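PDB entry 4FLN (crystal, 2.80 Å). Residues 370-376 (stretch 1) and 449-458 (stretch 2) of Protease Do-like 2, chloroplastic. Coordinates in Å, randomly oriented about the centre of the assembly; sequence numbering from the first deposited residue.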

# COMPACT_ATOMS: atom_id res chain seq x y z
N PRO B 370 -13.85 33.85 0.39
CA PRO B 370 -15.21 33.29 0.50
C PRO B 370 -15.98 33.94 1.64
O PRO B 370 -15.40 34.29 2.67
N SER B 371 -17.27 34.10 1.43
CA SER B 371 -18.12 34.78 2.40
C SER B 371 -18.32 33.91 3.63
O SER B 371 -18.32 32.68 3.55
N TYR B 372 -18.48 34.57 4.77
CA TYR B 372 -18.85 33.87 5.99
C TYR B 372 -19.57 34.78 6.97
O TYR B 372 -19.33 35.98 7.00
N ILE B 373 -20.47 34.19 7.76
CA ILE B 373 -21.13 34.90 8.84
C ILE B 373 -21.28 33.96 10.04
O ILE B 373 -21.54 32.77 9.87
N ILE B 374 -21.07 34.49 11.24
CA ILE B 374 -21.12 33.70 12.46
C ILE B 374 -22.17 34.22 13.43
O ILE B 374 -22.14 35.39 13.82
N VAL B 375 -23.11 33.37 13.80
CA VAL B 375 -24.14 33.74 14.77
C VAL B 375 -24.14 32.75 15.93
O VAL B 375 -24.28 31.55 15.73
N ALA B 376 -23.97 33.27 17.14
CA ALA B 376 -23.98 32.42 18.32
C ALA B 376 -22.94 31.29 18.17
O ALA B 376 -23.13 30.17 18.67
N ASN B 449 -29.51 32.95 -0.39
CA ASN B 449 -28.06 32.89 -0.40
C ASN B 449 -27.57 33.42 0.93
O ASN B 449 -28.37 33.71 1.81
N ILE B 450 -26.26 33.57 1.10
CA ILE B 450 -25.75 33.92 2.42
C ILE B 450 -25.86 35.42 2.74
O ILE B 450 -25.85 35.81 3.90
N HIS B 451 -25.96 36.25 1.71
CA HIS B 451 -26.16 37.68 1.89
C HIS B 451 -27.57 37.89 2.42
O HIS B 451 -27.82 38.70 3.31
N HIS B 452 -28.50 37.13 1.85
CA HIS B 452 -29.88 37.10 2.30
C HIS B 452 -29.93 36.69 3.78
O HIS B 452 -30.47 37.42 4.62
N LEU B 453 -29.36 35.53 4.09
CA LEU B 453 -29.34 35.08 5.48
C LEU B 453 -28.80 36.19 6.37
O LEU B 453 -29.34 36.46 7.44
N ALA B 454 -27.73 36.84 5.91
CA ALA B 454 -27.09 37.90 6.68
C ALA B 454 -28.01 39.11 6.87
O ALA B 454 -28.00 39.76 7.92
N HIS B 455 -28.80 39.41 5.84
CA HIS B 455 -29.78 40.48 5.92
C HIS B 455 -30.92 40.13 6.88
O HIS B 455 -31.51 41.01 7.49
N LEU B 456 -31.23 38.85 6.98
CA LEU B 456 -32.32 38.42 7.85
C LEU B 456 -31.89 38.44 9.31
O LEU B 456 -32.67 38.81 10.18
N ILE B 457 -30.65 38.07 9.57
CA ILE B 457 -30.12 38.13 10.93
C ILE B 457 -30.19 39.56 11.44
O ILE B 457 -30.65 39.81 12.55
N ASP B 458 -29.72 40.50 10.62
CA ASP B 458 -29.66 41.91 11.02
C ASP B 458 -31.05 42.55 11.19
O ASP B 458 -31.23 43.42 12.03

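The strand 373-375 runs alongside the helix 450-458 with a 37° angle between their N-to-C directions and a closest axis approach of 10.0 Å, a gap filled by aliphatic side chains. No hydrogen bond links the two stretches, so the 307 Å² buried between them, summed over both sides, rests on apolar packing.

P370 lies out of reach. S371 is the first residue to touch the helix: its CA-to-CB bond points toward it, chi1 is m (-46°), and S371 CB sits 4.0 Å from I450 CG2. Its OG is hydrogen-bonded elsewhere in the structure. Y372 directs its CA-to-CB bond away, with chi1 p (79°), so its approach is made by the backbone, Y372 CA lying 4.1 Å from I450 CD1.

I373 points toward the helix and has the largest covered area, 89 Å². With chi1 and chi2 both t, its extended chain carries CD1 to 3.6 Å from A454 CB, the shortest contact across the pair; the CA atoms of I373 and A454 are also only 7.0 Å apart. The other branch is engaged as well, I373 CG2 lying 3.8 Å from I450 CD1. I450, itself t,t and pointing toward the strand, thus reaches S371, Y372 and I373.

I374 is out of reach, as expected from strand alternation, and V375 points back toward the helix. In its t rotamer (-156°), V375 CG2 comes within 4.0 Å of I457 CG1; I457 is m,p. The CA atoms of V375 and I457 are 8.4 Å apart, wider than the I373-A454 pair, and A376 makes no contact.

Polar groups instead organise the helix start. N449, the N-cap, accepts through OD1 from H452 N at 2.9 Å (162° at the hydrogen), while the bond from H451 N to N449 OD1, 3.2 Å and 120°, is weak.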

# COMPACT_ATOMS: atom_id res chain seq x y z
CB PRO B 370 -14.95 31.82 0.81
CG PRO B 370 -13.65 31.81 1.49
CD PRO B 370 -12.83 32.93 0.91
CB SER B 371 -19.47 35.08 1.77
OG SER B 371 -19.30 35.62 0.48
CB TYR B 372 -17.64 33.18 6.63
CG TYR B 372 -16.72 34.07 7.41
CD1 TYR B 372 -16.84 34.18 8.80
CD2 TYR B 372 -15.70 34.78 6.79
CE1 TYR B 372 -15.99 34.98 9.53
CE2 TYR B 372 -14.84 35.59 7.51
CZ TYR B 372 -14.99 35.68 8.88
OH TYR B 372 -14.14 36.49 9.61
CB ILE B 373 -22.49 35.49 8.38
CG1 ILE B 373 -23.16 36.26 9.52
CG2 ILE B 373 -23.41 34.41 7.84
CD1 ILE B 373 -24.40 37.03 9.09
CB ILE B 374 -19.76 33.68 13.17
CG1 ILE B 374 -18.64 33.35 12.17
CG2 ILE B 374 -19.74 32.66 14.30
CD1 ILE B 374 -17.27 33.24 12.81
CB VAL B 375 -25.55 33.71 14.15
CG1 VAL B 375 -26.47 34.62 14.94
CG2 VAL B 375 -25.51 34.14 12.70
CB ALA B 376 -25.37 31.85 18.55
CB ASN B 449 -27.51 33.72 -1.55
CG ASN B 449 -28.15 35.09 -1.63
OD1 ASN B 449 -27.94 35.93 -0.76
ND2 ASN B 449 -28.93 35.32 -2.67
CB ILE B 450 -24.32 33.44 2.62
CG1 ILE B 450 -23.94 33.53 4.10
CG2 ILE B 450 -23.37 34.23 1.74
CD1 ILE B 450 -22.57 33.00 4.41
CB HIS B 451 -25.98 38.40 0.55
CG HIS B 451 -25.57 39.83 0.67
ND1 HIS B 451 -26.43 40.82 1.11
CD2 HIS B 451 -24.41 40.45 0.37
CE1 HIS B 451 -25.80 41.98 1.09
NE2 HIS B 451 -24.57 41.79 0.65
CB HIS B 452 -30.67 36.10 1.46
CG HIS B 452 -32.14 36.08 1.75
ND1 HIS B 452 -32.93 34.98 1.51
CD2 HIS B 452 -32.96 37.02 2.27
CE1 HIS B 452 -34.17 35.24 1.86
NE2 HIS B 452 -34.22 36.48 2.33
CB LEU B 453 -28.48 33.83 5.65
CG LEU B 453 -28.38 33.37 7.09
CD1 LEU B 453 -29.75 32.95 7.61
CD2 LEU B 453 -27.37 32.24 7.24
CB ALA B 454 -25.78 38.31 6.02
CB HIS B 455 -30.35 40.78 4.54
CG HIS B 455 -31.46 41.79 4.57
ND1 HIS B 455 -32.77 41.47 4.27
CD2 HIS B 455 -31.46 43.11 4.87
CE1 HIS B 455 -33.52 42.55 4.37
NE2 HIS B 455 -32.75 43.56 4.74
CB LEU B 456 -32.83 37.04 7.42
CG LEU B 456 -33.55 37.04 6.07
CD1 LEU B 456 -34.00 35.65 5.65
CD2 LEU B 456 -34.74 37.97 6.13
CB ILE B 457 -28.67 37.66 11.01
CG1 ILE B 457 -28.60 36.14 11.15
CG2 ILE B 457 -27.97 38.29 12.20
CD1 ILE B 457 -29.32 35.39 10.08
CB ASP B 458 -28.82 42.72 10.04
CG ASP B 458 -27.39 42.20 9.92
OD1 ASP B 458 -26.95 41.42 10.79
OD2 ASP B 458 -26.71 42.57 8.94